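PDB 5FR8: tonb-dependent siderophore receptor from Acinetobacter baumannii, which probably takes up iron across the outer membrane by binding iron-chelating siderophores, possibly including ferric enterobactin with micromolar affinity. Local coordinates for residues Tyr112-Glu117 with Asn568-Glu573; Thr530-Asp535 with Thr601-Ser606; Gly612-Leu617 with Lys648-Ala653; Lys671-Lys676 with Asn712-Thr717. All blocks are in the same frame, centred on the assembly; numbering follows the deposited sequence.

Contact 1: Tyr112-Glu117 with Asn568-Glu573; sequences YGWKGE and NILRWE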
loop_
_atom_site.group_PDB
_atom_site.type_symbol
_atom_site.label_atom_id
_atom_site.label_comp_id
_atom_site.label_asym_id
_atom_site.label_seq_id
_atom_site.Cartn_x
_atom_site.Cartn_y
_atom_site.Cartn_z
ATOM N N TYR A 112 -10.882 -2.366 -9.657
ATOM C CA TYR A 112 -11.195 -1.349 -8.626
ATOM C C TYR A 112 -12.687 -1.048 -8.706
ATOM O O TYR A 112 -13.196 -0.656 -9.757
ATOM C CB TYR A 112 -10.332 -0.083 -8.848
ATOM C CG TYR A 112 -10.488 1.100 -7.871
ATOM C CD1 TYR A 112 -9.715 1.206 -6.699
ATOM C CD2 TYR A 112 -11.354 2.149 -8.165
ATOM C CE1 TYR A 112 -9.859 2.294 -5.852
ATOM C CE2 TYR A 112 -11.482 3.247 -7.330
ATOM C CZ TYR A 112 -10.746 3.322 -6.182
ATOM O OH TYR A 112 -10.926 4.450 -5.382
ATOM N N GLY A 113 -13.388 -1.252 -7.599
ATOM C CA GLY A 113 -14.859 -1.247 -7.577
ATOM C C GLY A 113 -15.583 0.050 -7.166
ATOM O O GLY A 113 -14.989 1.054 -6.860
ATOM N N TRP A 114 -16.908 -0.014 -7.185
ATOM C CA TRP A 114 -17.769 1.153 -7.184
ATOM C C TRP A 114 -17.408 2.066 -6.026
ATOM O O TRP A 114 -17.373 3.283 -6.194
ATOM C CB TRP A 114 -19.256 0.690 -7.145
ATOM C CG TRP A 114 -20.254 1.810 -7.310
ATOM C CD1 TRP A 114 -20.289 2.991 -6.600
ATOM C CD2 TRP A 114 -21.348 1.870 -8.223
ATOM N NE1 TRP A 114 -21.324 3.767 -7.026
ATOM C CE2 TRP A 114 -21.991 3.111 -8.023
ATOM C CE3 TRP A 114 -21.843 1.009 -9.192
ATOM C CZ2 TRP A 114 -23.088 3.512 -8.758
ATOM C CZ3 TRP A 114 -22.940 1.396 -9.914
ATOM C CH2 TRP A 114 -23.549 2.641 -9.699
ATOM N N LYS A 115 -17.108 1.467 -4.869
ATOM C CA LYS A 115 -16.838 2.193 -3.630
ATOM C C LYS A 115 -15.370 2.175 -3.216
ATOM O O LYS A 115 -15.049 2.267 -2.036
ATOM C CB LYS A 115 -17.681 1.592 -2.503
ATOM C CG LYS A 115 -19.153 1.926 -2.646
ATOM C CD LYS A 115 -20.004 1.122 -1.714
ATOM C CE LYS A 115 -21.112 0.426 -2.483
ATOM N NZ LYS A 115 -21.177 -0.978 -2.017
ATOM N N GLY A 116 -14.463 2.048 -4.164
ATOM C CA GLY A 116 -13.034 2.081 -3.853
ATOM C C GLY A 116 -12.435 0.784 -3.321
ATOM O O GLY A 116 -11.295 0.793 -2.843
ATOM N N GLU A 117 -13.170 -0.329 -3.406
ATOM C CA GLU A 117 -12.667 -1.598 -2.914
ATOM C C GLU A 117 -11.903 -2.333 -3.984
ATOM O O GLU A 117 -12.222 -2.210 -5.146
ATOM C CB GLU A 117 -13.813 -2.471 -2.416
ATOM C CG GLU A 117 -14.649 -3.096 -3.529
ATOM C CD GLU A 117 -15.737 -2.178 -4.057
ATOM O OE1 GLU A 117 -15.724 -0.967 -3.749
ATOM O OE2 GLU A 117 -16.628 -2.683 -4.773
ATOM N N ASN A 568 -29.924 5.777 -15.278
ATOM C CA ASN A 568 -29.274 7.024 -14.912
ATOM C C ASN A 568 -27.771 6.819 -15.042
ATOM O O ASN A 568 -27.230 5.805 -14.578
ATOM C CB ASN A 568 -29.649 7.432 -13.482
ATOM C CG ASN A 568 -31.132 7.699 -13.338
ATOM O OD1 ASN A 568 -31.660 8.590 -13.984
ATOM N ND2 ASN A 568 -31.816 6.903 -12.538
ATOM N N ILE A 569 -27.100 7.752 -15.701
ATOM C CA ILE A 569 -25.682 7.606 -15.936
ATOM C C ILE A 569 -24.889 8.482 -14.976
ATOM O O ILE A 569 -24.925 9.721 -15.055
ATOM C CB ILE A 569 -25.301 8.012 -17.363
ATOM C CG1 ILE A 569 -26.092 7.220 -18.393
ATOM C CG2 ILE A 569 -23.813 7.831 -17.577
ATOM C CD1 ILE A 569 -26.000 7.810 -19.787
ATOM N N LEU A 570 -24.152 7.827 -14.087
ATOM C CA LEU A 570 -23.157 8.498 -13.253
ATOM C C LEU A 570 -21.782 8.223 -13.826
ATOM O O LEU A 570 -21.592 7.245 -14.544
ATOM C CB LEU A 570 -23.216 7.944 -11.828
ATOM C CG LEU A 570 -24.583 8.042 -11.146
ATOM C CD1 LEU A 570 -24.685 7.099 -9.950
ATOM C CD2 LEU A 570 -24.874 9.489 -10.759
ATOM N N ARG A 571 -20.812 9.052 -13.492
ATOM C CA ARG A 571 -19.441 8.732 -13.848
ATOM C C ARG A 571 -18.459 9.057 -12.721
ATOM O O ARG A 571 -18.695 9.943 -11.911
ATOM C CB ARG A 571 -19.047 9.470 -15.136
ATOM C CG ARG A 571 -19.448 10.927 -15.150
ATOM C CD ARG A 571 -18.780 11.708 -16.273
ATOM N NE ARG A 571 -18.369 13.037 -15.811
ATOM C CZ ARG A 571 -17.733 13.929 -16.556
ATOM N NH1 ARG A 571 -17.426 13.648 -17.815
ATOM N NH2 ARG A 571 -17.402 15.106 -16.038
ATOM N N TRP A 572 -17.341 8.352 -12.683
ATOM C CA TRP A 572 -16.291 8.708 -11.765
ATOM C C TRP A 572 -16.056 10.226 -11.851
ATOM O O TRP A 572 -16.129 10.821 -12.923
ATOM C CB TRP A 572 -15.014 7.897 -12.052
ATOM C CG TRP A 572 -15.134 6.392 -11.746
ATOM C CD1 TRP A 572 -15.500 5.401 -12.615
ATOM C CD2 TRP A 572 -14.892 5.742 -10.483
ATOM N NE1 TRP A 572 -15.512 4.188 -11.973
ATOM C CE2 TRP A 572 -15.133 4.368 -10.668
ATOM C CE3 TRP A 572 -14.491 6.190 -9.221
ATOM C CZ2 TRP A 572 -14.970 3.446 -9.653
ATOM C CZ3 TRP A 572 -14.336 5.273 -8.214
ATOM C CH2 TRP A 572 -14.577 3.916 -8.432
ATOM N N GLU A 573 -15.773 10.855 -10.716
ATOM C CA GLU A 573 -15.643 12.307 -10.678
ATOM C C GLU A 573 -14.746 12.734 -9.538
ATOM O O GLU A 573 -14.740 12.103 -8.500
ATOM C CB GLU A 573 -17.021 12.940 -10.553
ATOM C CG GLU A 573 -17.501 13.557 -11.856
ATOM C CD GLU A 573 -18.978 13.317 -12.124
ATOM O OE1 GLU A 573 -19.665 12.719 -11.258
ATOM O OE2 GLU A 573 -19.457 13.729 -13.213
#
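The backbones of W114 and W572 stay well separated, with W114 CA 9.0 Å from W572 CA, and the touching parts of 112-117 and 568-573 point 147° apart; the gap is spanned mainly by the W572 side chain, which reaches both a side chain and backbone carbonyls of the loop. Its CG lies anti to the carbonyl carbon, and the six-membered ring reaches the 112-117 loop with CH2 in front. W572 CH2 meets Y112 CE2 at 3.4 Å, at the edge of the tyrosine ring and near its plane. The two rings are inclined obliquely, their planes 40° apart. The same carbon, W572 CH2, lies 3.3 Å from G113 O, which sits at the rim of the indole close to its plane, while W114 O comes in obliquely. G113 O is also held inside its own loop: G116 N donates to it at 2.9 Å, closing the type I turn from G113 to G116. A second, looser touch is made by W114, whose CZ2 is 4.1 Å from L570 CD1; these two side chains cross at about a right angle. The whole interface is a buried, largely apolar join between a plug loop and a barrel strand. Y112 also packs on Y475 and Q476 of helix 474-477, which W572 reaches through Q476. Strand 498-501 contributes L500 against W114, L570 and W572, and strand 482-485 flanks W114 with L483 and T485.

Contact 2: Thr530-Asp535 with Thr601-Ser606; sequences TWFRND and TYMMDS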
loop_
_atom_site.group_PDB
_atom_site.type_symbol
_atom_site.label_atom_id
_atom_site.label_comp_id
_atom_site.label_asym_id
_atom_site.label_seq_id
_atom_site.Cartn_x
_atom_site.Cartn_y
_atom_site.Cartn_z
ATOM N N THR A 530 5.427 16.605 15.949
ATOM C CA THR A 530 5.188 17.233 14.671
ATOM C C THR A 530 3.691 17.261 14.383
ATOM O O THR A 530 2.977 16.284 14.575
ATOM C CB THR A 530 6.007 16.559 13.527
ATOM O OG1 THR A 530 5.298 16.669 12.284
ATOM C CG2 THR A 530 6.296 15.072 13.812
ATOM N N TRP A 531 3.222 18.432 13.985
ATOM C CA TRP A 531 1.859 18.617 13.538
ATOM C C TRP A 531 1.855 18.265 12.070
ATOM O O TRP A 531 2.778 18.679 11.356
ATOM C CB TRP A 531 1.473 20.087 13.746
ATOM C CG TRP A 531 0.274 20.566 13.008
ATOM C CD1 TRP A 531 -1.035 20.384 13.359
ATOM C CD2 TRP A 531 0.262 21.337 11.803
ATOM N NE1 TRP A 531 -1.858 20.978 12.433
ATOM C CE2 TRP A 531 -1.083 21.568 11.466
ATOM C CE3 TRP A 531 1.259 21.833 10.961
ATOM C CZ2 TRP A 531 -1.459 22.280 10.328
ATOM C CZ3 TRP A 531 0.881 22.554 9.821
ATOM C CH2 TRP A 531 -0.463 22.765 9.519
ATOM N N PHE A 532 0.852 17.506 11.617
ATOM C CA PHE A 532 0.691 17.244 10.159
ATOM C C PHE A 532 -0.724 17.501 9.689
ATOM O O PHE A 532 -1.697 17.251 10.398
ATOM C CB PHE A 532 1.094 15.821 9.739
ATOM C CG PHE A 532 0.198 14.752 10.276
ATOM C CD1 PHE A 532 -0.985 14.425 9.633
ATOM C CD2 PHE A 532 0.538 14.064 11.434
ATOM C CE1 PHE A 532 -1.827 13.423 10.148
ATOM C CE2 PHE A 532 -0.293 13.069 11.948
ATOM C CZ PHE A 532 -1.474 12.740 11.302
ATOM N N ARG A 533 -0.821 17.987 8.468
ATOM C CA ARG A 533 -2.102 18.390 7.932
ATOM C C ARG A 533 -2.071 18.343 6.413
ATOM O O ARG A 533 -1.276 19.050 5.790
ATOM C CB ARG A 533 -2.435 19.799 8.385
ATOM C CG ARG A 533 -3.881 20.113 8.142
ATOM C CD ARG A 533 -4.102 21.462 7.515
ATOM N NE ARG A 533 -5.476 21.893 7.761
ATOM C CZ ARG A 533 -6.187 22.625 6.923
ATOM N NH1 ARG A 533 -5.672 22.994 5.766
ATOM N NH2 ARG A 533 -7.416 22.990 7.229
ATOM N N ASN A 534 -2.927 17.503 5.835
ATOM C CA ASN A 534 -3.056 17.382 4.394
ATOM C C ASN A 534 -4.423 17.861 3.951
ATOM O O ASN A 534 -5.458 17.447 4.491
ATOM C CB ASN A 534 -2.948 15.924 3.937
ATOM C CG ASN A 534 -1.659 15.261 4.340
ATOM O OD1 ASN A 534 -0.686 15.919 4.756
ATOM N ND2 ASN A 534 -1.654 13.940 4.255
ATOM N N ASP A 535 -4.415 18.705 2.932
ATOM C CA ASP A 535 -5.626 19.119 2.257
ATOM C C ASP A 535 -5.701 18.449 0.922
ATOM O O ASP A 535 -5.112 18.899 -0.053
ATOM C CB ASP A 535 -5.639 20.610 2.073
ATOM C CG ASP A 535 -5.932 21.307 3.330
ATOM O OD1 ASP A 535 -5.043 21.383 4.200
ATOM O OD2 ASP A 535 -7.077 21.758 3.452
ATOM N N THR A 601 0.706 8.733 17.772
ATOM C CA THR A 601 0.159 9.413 16.618
ATOM C C THR A 601 -1.254 9.720 17.039
ATOM O O THR A 601 -1.941 8.831 17.545
ATOM C CB THR A 601 0.178 8.487 15.368
ATOM O OG1 THR A 601 1.536 8.122 15.044
ATOM C CG2 THR A 601 -0.479 9.176 14.172
ATOM N N TYR A 602 -1.695 10.961 16.868
ATOM C CA TYR A 602 -3.071 11.319 17.223
ATOM C C TYR A 602 -3.713 11.931 16.019
ATOM O O TYR A 602 -3.109 12.763 15.346
ATOM C CB TYR A 602 -3.122 12.321 18.352
ATOM C CG TYR A 602 -4.533 12.761 18.696
ATOM C CD1 TYR A 602 -5.374 11.932 19.427
ATOM C CD2 TYR A 602 -5.024 14.008 18.307
ATOM C CE1 TYR A 602 -6.658 12.324 19.758
ATOM C CE2 TYR A 602 -6.315 14.408 18.630
ATOM C CZ TYR A 602 -7.123 13.564 19.356
ATOM O OH TYR A 602 -8.408 13.936 19.684
ATOM N N MET A 603 -4.940 11.524 15.749
ATOM C CA MET A 603 -5.582 11.788 14.476
ATOM C C MET A 603 -6.771 12.691 14.745
ATOM O O MET A 603 -7.812 12.241 15.244
ATOM C CB MET A 603 -6.011 10.452 13.861
ATOM C CG MET A 603 -6.171 10.436 12.350
ATOM S SD MET A 603 -4.665 10.658 11.385
ATOM C CE MET A 603 -3.757 9.151 11.724
ATOM N N MET A 604 -6.581 13.982 14.468
ATOM C CA MET A 604 -7.551 15.025 14.805
ATOM C C MET A 604 -8.628 15.078 13.762
ATOM O O MET A 604 -9.734 15.438 14.068
ATOM C CB MET A 604 -6.899 16.411 14.830
ATOM C CG MET A 604 -6.325 16.838 16.158
ATOM S SD MET A 604 -5.744 18.566 16.197
ATOM C CE MET A 604 -4.442 18.529 14.967
ATOM N N ASP A 605 -8.312 14.767 12.520
ATOM C CA ASP A 605 -9.279 14.945 11.450
ATOM C C ASP A 605 -9.061 13.979 10.304
ATOM O O ASP A 605 -7.933 13.817 9.803
ATOM C CB ASP A 605 -9.213 16.352 10.868
ATOM C CG ASP A 605 -9.636 17.415 11.849
ATOM O OD1 ASP A 605 -10.757 17.303 12.406
ATOM O OD2 ASP A 605 -8.841 18.373 12.036
ATOM N N SER A 606 -10.149 13.338 9.907
ATOM C CA SER A 606 -10.201 12.571 8.688
ATOM C C SER A 606 -11.611 12.689 8.182
ATOM O O SER A 606 -12.482 11.933 8.596
ATOM C CB SER A 606 -9.878 11.089 8.928
ATOM O OG SER A 606 -9.761 10.370 7.691
#
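F532, M604 and M603 bury the most surface here, and they meet in two separate places. On one side of the strands, the F532 ring is placed by a chi1 of 67°, which sets CG between the backbone N and the carbonyl carbon. F532 CZ is 3.8 Å from M603 SD, the sulfur lying in the ring plane at the edge. This is a Met-aromatic contact with the two side chains crossing at about a right angle, and the bend at M603 chi2 (67°) sets SD at the ring edge. T601 CG2 adds a looser touch at the same ring, 4.5 Å from F532 CE2. F532 also touches R88, and T601 OG1 accepts from G67 N, so this side faces the plug. The second place pairs M604 CE with W531 CD1 at 4.2 Å, the methyl arriving at the edge of the indole. W531 NE1 is hydrogen-bonded to Q581 OE1, and its ring meets F583 edge-to-face. Q581 and F583 belong to strand 564-591, which lies between strands 525-541 and 594-608; M604 and D605 both face Q581, a classic beta bulge. The axes of segments 530-535 and 601-606 differ by 25° in direction and approach to 9.1 Å, as for next-nearest strands of an antiparallel beta-barrel.

Contact 3: Gly612-Leu617 with Lys648-Ala653; sequences GNPLSL and KSRQFA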
loop_
_atom_site.group_PDB
_atom_site.type_symbol
_atom_site.label_atom_id
_atom_site.label_comp_id
_atom_site.label_asym_id
_atom_site.label_seq_id
_atom_site.Cartn_x
_atom_site.Cartn_y
_atom_site.Cartn_z
ATOM N N GLY A 612 -18.891 13.927 4.869
ATOM C CA GLY A 612 -18.601 13.930 6.316
ATOM C C GLY A 612 -17.938 12.629 6.803
ATOM O O GLY A 612 -17.754 12.408 8.002
ATOM N N ASN A 613 -17.588 11.738 5.883
ATOM C CA ASN A 613 -17.039 10.442 6.276
ATOM C C ASN A 613 -15.517 10.443 6.328
ATOM O O ASN A 613 -14.874 11.245 5.658
ATOM C CB ASN A 613 -17.484 9.384 5.288
ATOM C CG ASN A 613 -18.893 8.889 5.542
ATOM O OD1 ASN A 613 -19.372 8.874 6.682
ATOM N ND2 ASN A 613 -19.562 8.447 4.477
ATOM N N PRO A 614 -14.929 9.524 7.106
ATOM C CA PRO A 614 -13.483 9.429 7.095
ATOM C C PRO A 614 -12.981 8.733 5.818
ATOM O O PRO A 614 -13.711 7.960 5.203
ATOM C CB PRO A 614 -13.168 8.586 8.339
ATOM C CG PRO A 614 -14.468 8.058 8.834
ATOM C CD PRO A 614 -15.538 8.423 7.857
ATOM N N LEU A 615 -11.751 9.038 5.426
ATOM C CA LEU A 615 -11.169 8.482 4.219
ATOM C C LEU A 615 -10.883 7.006 4.422
ATOM O O LEU A 615 -10.974 6.222 3.506
ATOM C CB LEU A 615 -9.885 9.223 3.860
ATOM C CG LEU A 615 -10.113 10.686 3.454
ATOM C CD1 LEU A 615 -8.783 11.442 3.320
ATOM C CD2 LEU A 615 -10.885 10.769 2.133
ATOM N N SER A 616 -10.559 6.625 5.642
ATOM C CA SER A 616 -9.942 5.338 5.881
ATOM C C SER A 616 -10.041 4.961 7.366
ATOM O O SER A 616 -9.687 5.723 8.228
ATOM C CB SER A 616 -8.493 5.437 5.465
ATOM O OG SER A 616 -7.769 4.422 6.090
ATOM N N LEU A 617 -10.524 3.775 7.663
ATOM C CA LEU A 617 -10.759 3.374 9.033
ATOM C C LEU A 617 -9.435 3.190 9.769
ATOM O O LEU A 617 -8.719 2.254 9.506
ATOM C CB LEU A 617 -11.550 2.063 9.046
ATOM C CG LEU A 617 -13.081 2.095 9.011
ATOM C CD1 LEU A 617 -13.600 3.341 8.336
ATOM C CD2 LEU A 617 -13.626 0.850 8.317
ATOM N N LYS A 648 -13.641 4.452 14.638
ATOM C CA LYS A 648 -15.039 4.697 14.265
ATOM C C LYS A 648 -15.298 4.278 12.824
ATOM O O LYS A 648 -14.395 4.315 11.959
ATOM C CB LYS A 648 -15.452 6.159 14.453
ATOM C CG LYS A 648 -14.558 7.148 13.728
ATOM C CD LYS A 648 -15.176 8.517 13.500
ATOM C CE LYS A 648 -14.059 9.418 12.954
ATOM N NZ LYS A 648 -14.509 10.545 12.075
ATOM N N SER A 649 -16.544 3.877 12.571
ATOM C CA SER A 649 -16.978 3.491 11.246
ATOM C C SER A 649 -17.363 4.726 10.472
ATOM O O SER A 649 -17.504 5.797 11.060
ATOM C CB SER A 649 -18.226 2.654 11.366
ATOM O OG SER A 649 -19.332 3.498 11.640
ATOM N N ARG A 650 -17.554 4.575 9.162
ATOM C CA ARG A 650 -18.192 5.615 8.364
ATOM C C ARG A 650 -19.451 6.082 9.122
ATOM O O ARG A 650 -20.134 5.271 9.724
ATOM C CB ARG A 650 -18.555 5.098 6.962
ATOM C CG ARG A 650 -17.374 4.907 6.017
ATOM C CD ARG A 650 -17.767 4.170 4.731
ATOM N NE ARG A 650 -18.696 4.963 3.920
ATOM C CZ ARG A 650 -20.001 4.723 3.803
ATOM N NH1 ARG A 650 -20.554 3.680 4.419
ATOM N NH2 ARG A 650 -20.763 5.525 3.060
ATOM N N GLN A 651 -19.725 7.390 9.108
ATOM C CA GLN A 651 -20.790 7.979 9.912
ATOM C C GLN A 651 -22.025 8.386 9.119
ATOM O O GLN A 651 -23.085 8.624 9.729
ATOM C CB GLN A 651 -20.292 9.224 10.638
ATOM C CG GLN A 651 -19.249 8.937 11.699
ATOM C CD GLN A 651 -19.707 7.917 12.723
ATOM O OE1 GLN A 651 -20.743 8.079 13.346
ATOM N NE2 GLN A 651 -18.945 6.839 12.872
ATOM N N PHE A 652 -21.904 8.502 7.788
ATOM C CA PHE A 652 -22.985 9.100 6.998
ATOM C C PHE A 652 -23.270 8.341 5.712
ATOM O O PHE A 652 -22.381 7.998 4.978
ATOM C CB PHE A 652 -22.698 10.568 6.647
ATOM C CG PHE A 652 -22.495 11.441 7.830
ATOM C CD1 PHE A 652 -23.484 11.582 8.778
ATOM C CD2 PHE A 652 -21.275 12.127 8.008
ATOM C CE1 PHE A 652 -23.285 12.393 9.878
ATOM C CE2 PHE A 652 -21.075 12.927 9.123
ATOM C CZ PHE A 652 -22.088 13.061 10.056
ATOM N N ALA A 653 -24.547 8.153 5.442
ATOM C CA ALA A 653 -25.006 7.415 4.299
ATOM C C ALA A 653 -24.695 8.133 3.007
ATOM O O ALA A 653 -24.821 9.364 2.950
ATOM C CB ALA A 653 -26.509 7.205 4.428
#
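N613 grips the backbone of Q651 and F652 with both ends of its amide, joining two loops of the TonB-dependent receptor beta-barrel: the one between strands 594-608 and 621-630 and the one after strand 635-648. N613 OD1 accepts from Q651 N at 2.9 Å and from F652 N at 2.8 Å. The F652 donor lies in the carbonyl plane on a lone pair, whereas that of Q651 is tilted 33° from it. With OD1 accepting and ND2 donating, the rotation of the amide is set. Next to it the packing is close and buried: P614 CD rests 3.9 Å from R650 CA, and L617 CD1 lies 3.8 Å from K648 O. R650 sends its guanidinium past the amide at an oblique angle, and its charge is met outside the two segments, by E658 at NH1 and by E654 at NH2. E654 OE2 also accepts from N613 ND2, so one carboxylate probably eases the approach of two neighbouring donors. The periphery is looser. K648 is exposed, and its chain, extended beyond CG, brings only its tip near the proline, with K648 NZ 4.1 Å from P614 CG. F652, also exposed, turns a ring edge to the glycine, F652 CD2 standing 3.5 Å from G612 O, while Q651 CB covers one face of the ring over its centre. Back at the amide, N613 ND2 donates to F652 O at 2.9 Å, with an N-H...O angle of 161°, in the carbonyl plane and on a lone pair.

Contact 4: Lys671-Lys676 with Asn712-Thr717; sequences KPSTVK and NSISQT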
loop_
_atom_site.group_PDB
_atom_site.type_symbol
_atom_site.label_atom_id
_atom_site.label_comp_id
_atom_site.label_asym_id
_atom_site.label_seq_id
_atom_site.Cartn_x
_atom_site.Cartn_y
_atom_site.Cartn_z
ATOM N N LYS A 671 -25.595 1.847 10.279
ATOM C CA LYS A 671 -25.545 1.582 11.721
ATOM C C LYS A 671 -24.098 1.873 12.195
ATOM O O LYS A 671 -23.255 0.972 12.357
ATOM C CB LYS A 671 -25.987 0.121 11.957
ATOM C CG LYS A 671 -25.665 -0.528 13.300
ATOM C CD LYS A 671 -26.916 -0.943 14.080
ATOM C CE LYS A 671 -26.610 -1.130 15.564
ATOM N NZ LYS A 671 -27.727 -1.802 16.280
ATOM N N PRO A 672 -23.791 3.165 12.387
ATOM C CA PRO A 672 -22.451 3.558 12.794
ATOM C C PRO A 672 -22.098 2.927 14.126
ATOM O O PRO A 672 -22.948 2.854 14.989
ATOM C CB PRO A 672 -22.568 5.076 12.922
ATOM C CG PRO A 672 -23.683 5.437 12.002
ATOM C CD PRO A 672 -24.664 4.337 12.211
ATOM N N SER A 673 -20.864 2.447 14.251
ATOM C CA SER A 673 -20.372 1.800 15.459
ATOM C C SER A 673 -18.880 2.029 15.523
ATOM O O SER A 673 -18.275 2.447 14.545
ATOM C CB SER A 673 -20.653 0.299 15.453
ATOM O OG SER A 673 -20.321 -0.287 14.221
ATOM N N THR A 674 -18.281 1.742 16.669
ATOM C CA THR A 674 -16.920 2.156 16.921
ATOM C C THR A 674 -16.214 1.096 17.723
ATOM O O THR A 674 -16.643 0.768 18.786
ATOM C CB THR A 674 -16.946 3.457 17.734
ATOM O OG1 THR A 674 -17.576 4.480 16.956
ATOM C CG2 THR A 674 -15.544 3.897 18.136
ATOM N N VAL A 675 -15.105 0.575 17.238
ATOM C CA VAL A 675 -14.385 -0.420 18.010
ATOM C C VAL A 675 -13.751 0.209 19.249
ATOM O O VAL A 675 -13.062 1.208 19.140
ATOM C CB VAL A 675 -13.273 -1.044 17.178
ATOM C CG1 VAL A 675 -12.443 -1.979 18.032
ATOM C CG2 VAL A 675 -13.867 -1.776 15.982
ATOM N N LYS A 676 -13.978 -0.385 20.418
ATOM C CA LYS A 676 -13.421 0.132 21.669
ATOM C C LYS A 676 -11.919 -0.077 21.693
ATOM O O LYS A 676 -11.422 -1.002 21.058
ATOM C CB LYS A 676 -14.124 -0.508 22.872
ATOM C CG LYS A 676 -15.589 -0.103 22.933
ATOM C CD LYS A 676 -16.321 -0.497 24.214
ATOM C CE LYS A 676 -17.800 -0.125 24.109
ATOM N NZ LYS A 676 -18.579 -0.547 25.296
ATOM N N ASN A 712 -21.940 -8.180 10.693
ATOM C CA ASN A 712 -23.024 -7.255 11.065
ATOM C C ASN A 712 -22.580 -5.879 11.615
ATOM O O ASN A 712 -23.363 -5.189 12.242
ATOM C CB ASN A 712 -23.942 -7.923 12.070
ATOM C CG ASN A 712 -24.541 -9.199 11.537
ATOM O OD1 ASN A 712 -24.401 -10.270 12.141
ATOM N ND2 ASN A 712 -25.220 -9.098 10.398
ATOM N N SER A 713 -21.334 -5.488 11.381
ATOM C CA SER A 713 -20.853 -4.194 11.833
ATOM C C SER A 713 -20.093 -3.531 10.717
ATOM O O SER A 713 -19.661 -4.197 9.785
ATOM C CB SER A 713 -19.905 -4.349 13.021
ATOM O OG SER A 713 -18.937 -3.304 13.021
ATOM N N ILE A 714 -19.909 -2.218 10.811
ATOM C CA ILE A 714 -19.060 -1.506 9.838
ATOM C C ILE A 714 -17.854 -0.868 10.549
ATOM O O ILE A 714 -17.073 -0.131 9.949
ATOM C CB ILE A 714 -19.867 -0.486 9.030
ATOM C CG1 ILE A 714 -20.623 0.448 9.951
ATOM C CG2 ILE A 714 -20.885 -1.197 8.160
ATOM C CD1 ILE A 714 -21.347 1.541 9.206
ATOM N N SER A 715 -17.681 -1.213 11.831
ATOM C CA SER A 715 -16.448 -0.897 12.546
ATOM C C SER A 715 -15.602 -2.141 12.806
ATOM O O SER A 715 -14.443 -2.189 12.434
ATOM C CB SER A 715 -16.745 -0.164 13.852
ATOM O OG SER A 715 -17.771 -0.798 14.578
ATOM N N GLN A 716 -16.161 -3.150 13.446
ATOM C CA GLN A 716 -15.410 -4.395 13.637
ATOM C C GLN A 716 -15.195 -5.170 12.316
ATOM O O GLN A 716 -15.885 -6.153 12.026
ATOM C CB GLN A 716 -16.108 -5.270 14.654
ATOM C CG GLN A 716 -15.207 -6.366 15.170
ATOM C CD GLN A 716 -15.747 -6.983 16.428
ATOM O OE1 GLN A 716 -16.206 -6.273 17.336
ATOM N NE2 GLN A 716 -15.730 -8.311 16.491
ATOM N N THR A 717 -14.239 -4.719 11.522
ATOM C CA THR A 717 -14.130 -5.170 10.135
ATOM C C THR A 717 -12.998 -6.179 9.852
ATOM O O THR A 717 -12.820 -6.579 8.701
ATOM C CB THR A 717 -13.864 -3.958 9.208
ATOM O OG1 THR A 717 -12.839 -3.149 9.807
ATOM C CG2 THR A 717 -15.118 -3.105 9.008
#
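The side chains of S673 and S715 both turn toward the opposite segment, and their hydroxyls meet between the two: S673 OG and S715 OG share a hydrogen bond of 2.6 Å in which either may be the donor. Both serines place OG between the backbone N and the carbonyl carbon (chi1 46° and 47°), which brings the two oxygens together. On one side of this pair, I714 lays the end of its side chain against the preceding residues of 671-676. I714 CG1 is 3.6 Å from K671 O, and I714 CD1 reaches P672 CA at 4.3 Å. On the other side V675 presents one branch alone: V675 CG2 is 3.6 Å from S715 O and 3.7 Å from Q716 N, so a methyl packs against the peptide joining S715 and Q716. The turn at 713-716 is shaped from within by S713, whose OG accepts from S715 N at 2.7 Å and from Q716 N at 2.8 Å, an ST turn extended to an ST motif. Q716, at the centre of an inverse gamma turn, is held through its NE2 by L708 O; it and T717 fall in the predicted TonB C-terminal box. S673 is meanwhile tied by its backbone to S649. With one neutral hydroxyl-hydroxyl bond across the segments and no salt bridge between them, the join probably depends little on charge and leans on aliphatic packing against peptides.

How the contacts relate
Contact 1 is the buried one and the only one to join plug and barrel directly; contacts 2 and 3 are partly buried, and contact 4 lies at the surface. Contacts 1 and 2 are related through strand 564-591, which carries one side of contact 1 and runs between the two strands of contact 2, yet their nearest atoms are about 14 Å apart. Contact 3 touches both contact 2, where S606 OG is 3.3 Å from L615 N, and contact 4, where S649 N is 3.0 Å from S673 O. The chemistry follows place: aromatic rings in contact 1, rings and methionine sulfur in contact 2, amide-to-backbone bonds between the loops of contact 3, and serine hydroxyls in contact 4.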